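Local coordinates for protein ribokinase (Giardia lamblia, PDB 6WHJ) that probably phosphorylates D-ribose at O-5 with magnesium-bound ATP, giving D-ribose 5-phosphate for nucleotide synthesis and the pentose phosphate pathway, at residues C214-M219 and G244-Q249. Numbering follows the deposited sequence.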
loop_
_atom_site.group_PDB
_atom_site.type_symbol
_atom_site.label_atom_id
_atom_site.label_comp_id
_atom_site.label_asym_id
_atom_site.label_seq_id
_atom_site.Cartn_x
_atom_site.Cartn_y
_atom_site.Cartn_z
ATOM N N CYS B 214 -5.676 31.276 6.596
ATOM C CA CYS B 214 -6.928 31.982 6.842
ATOM C C CYS B 214 -6.774 32.845 8.091
ATOM O O CYS B 214 -6.266 32.382 9.121
ATOM C CB CYS B 214 -8.115 31.018 6.964
ATOM S SG CYS B 214 -8.064 29.795 8.273
ATOM N N ASP B 215 -7.224 34.095 7.991
ATOM C CA ASP B 215 -7.031 35.136 8.989
ATOM C C ASP B 215 -8.090 35.128 10.100
ATOM O O ASP B 215 -8.968 34.264 10.160
ATOM C CB ASP B 215 -6.989 36.483 8.262
ATOM C CG ASP B 215 -8.318 36.838 7.580
ATOM O OD1 ASP B 215 -9.376 36.269 7.929
ATOM O OD2 ASP B 215 -8.300 37.678 6.658
ATOM N N ASP B 216 -7.998 36.126 10.992
ATOM C CA ASP B 216 -8.840 36.189 12.190
ATOM C C ASP B 216 -10.313 36.374 11.872
ATOM O O ASP B 216 -11.169 35.876 12.617
ATOM C CB ASP B 216 -8.374 37.312 13.108
ATOM C CG ASP B 216 -7.314 36.872 14.064
ATOM O OD1 ASP B 216 -7.025 35.657 14.117
ATOM O OD2 ASP B 216 -6.760 37.750 14.746
ATOM N N SER B 217 -10.631 37.109 10.809
ATOM C CA SER B 217 -12.029 37.261 10.432
ATOM C C SER B 217 -12.572 35.955 9.872
ATOM O O SER B 217 -13.748 35.627 10.077
ATOM C CB SER B 217 -12.172 38.392 9.415
ATOM O OG SER B 217 -13.496 38.467 8.941
ATOM N N MET B 218 -11.715 35.196 9.180
ATOM C CA MET B 218 -12.108 33.889 8.673
ATOM C C MET B 218 -12.332 32.898 9.809
ATOM O O MET B 218 -13.266 32.089 9.757
ATOM C CB MET B 218 -11.044 33.364 7.710
ATOM C CG MET B 218 -11.586 32.933 6.373
ATOM S SD MET B 218 -12.980 31.802 6.548
ATOM C CE MET B 218 -14.105 32.489 5.330
ATOM N N MET B 219 -11.494 32.938 10.852
ATOM C CA MET B 219 -11.696 31.987 11.938
ATOM C C MET B 219 -12.956 32.286 12.737
ATOM O O MET B 219 -13.586 31.349 13.250
ATOM C CB MET B 219 -10.471 31.898 12.847
ATOM C CG MET B 219 -9.402 30.976 12.258
ATOM S SD MET B 219 -7.930 30.775 13.265
ATOM C CE MET B 219 -6.673 31.377 12.141
ATOM N N GLY B 244 1.670 26.544 15.140
ATOM C CA GLY B 244 1.217 26.271 16.495
ATOM C C GLY B 244 -0.264 25.947 16.560
ATOM O O GLY B 244 -0.777 25.242 15.687
ATOM N N SER B 245 -0.983 26.492 17.537
ATOM C CA SER B 245 -2.411 26.224 17.636
ATOM C C SER B 245 -3.136 27.490 18.071
ATOM O O SER B 245 -2.526 28.511 18.399
ATOM C CB SER B 245 -2.719 25.062 18.593
ATOM O OG SER B 245 -1.877 25.090 19.730
ATOM N N ARG B 246 -4.461 27.420 18.041
ATOM C CA ARG B 246 -5.301 28.580 18.310
ATOM C C ARG B 246 -6.569 28.094 18.985
ATOM O O ARG B 246 -7.304 27.288 18.407
ATOM C CB ARG B 246 -5.632 29.322 17.018
ATOM C CG ARG B 246 -4.884 30.613 16.858
ATOM C CD ARG B 246 -5.519 31.678 17.707
ATOM N NE ARG B 246 -6.852 32.022 17.227
ATOM C CZ ARG B 246 -7.135 33.105 16.510
ATOM N NH1 ARG B 246 -6.171 33.955 16.181
ATOM N NH2 ARG B 246 -8.385 33.347 16.126
ATOM N N ILE B 247 -6.812 28.568 20.202
ATOM C CA ILE B 247 -8.013 28.225 20.955
ATOM C C ILE B 247 -8.973 29.399 20.857
ATOM O O ILE B 247 -8.623 30.527 21.223
ATOM C CB ILE B 247 -7.681 27.905 22.418
ATOM C CG1 ILE B 247 -6.698 26.742 22.487
ATOM C CG2 ILE B 247 -8.949 27.570 23.188
ATOM C CD1 ILE B 247 -6.032 26.603 23.821
ATOM N N VAL B 248 -10.182 29.141 20.378
ATOM C CA VAL B 248 -11.224 30.154 20.290
ATOM C C VAL B 248 -12.414 29.675 21.095
ATOM O O VAL B 248 -12.875 28.543 20.910
ATOM C CB VAL B 248 -11.632 30.448 18.836
ATOM C CG1 VAL B 248 -12.652 31.575 18.790
ATOM C CG2 VAL B 248 -10.412 30.804 18.002
ATOM N N GLN B 249 -12.906 30.532 21.988
ATOM C CA GLN B 249 -14.119 30.246 22.740
ATOM C C GLN B 249 -15.337 30.546 21.879
ATOM O O GLN B 249 -15.358 31.539 21.150
ATOM C CB GLN B 249 -14.183 31.106 23.999
ATOM C CG GLN B 249 -15.219 30.636 24.999
ATOM C CD GLN B 249 -15.017 31.247 26.363
ATOM O OE1 GLN B 249 -14.165 32.113 26.548
ATOM N NE2 GLN B 249 -15.761 30.756 27.344
#
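The guanidinium of Arg246 has the sulfur of Met219 over one face and the carboxylate of Asp216 at its edge, with Val248 CG2 also near its plane. This joins the first turn of helix 216-228 to strand 245-249, the last but one strand of the large mixed sheet of the PfkB-family ribokinase fold, antiparallel to both its neighbours. Met219 SD sits 3.8 Å above the guanidinium plane, displaced toward its rim and 3.9 Å from Arg246 NH2. The Met219 chain reaches there with CG anti to the carbonyl carbon (chi1 -82°), and the buried side chain also touches Phe238 on the neighbouring strand. Arg246, bent at chi2 and chi3, brings its head group to the exposed Asp216, and Leu240, Ser255 and Thr257 touch its side chain as well. Asp215 is the N-cap of the same turn, its OD1 accepting from Met218 N at 2.9 Å. Asp216 OD1 takes both bonds from Arg246, the carboxylate plane turned 50° from that of the guanidinium. Arg246 NH1 reaches Asp216 OD1 on its syn side, 24° out of the carboxylate plane, at 2.8 Å, while Arg246 NH2 adds a weak bond to the same Asp216 OD1 at 3.3 Å.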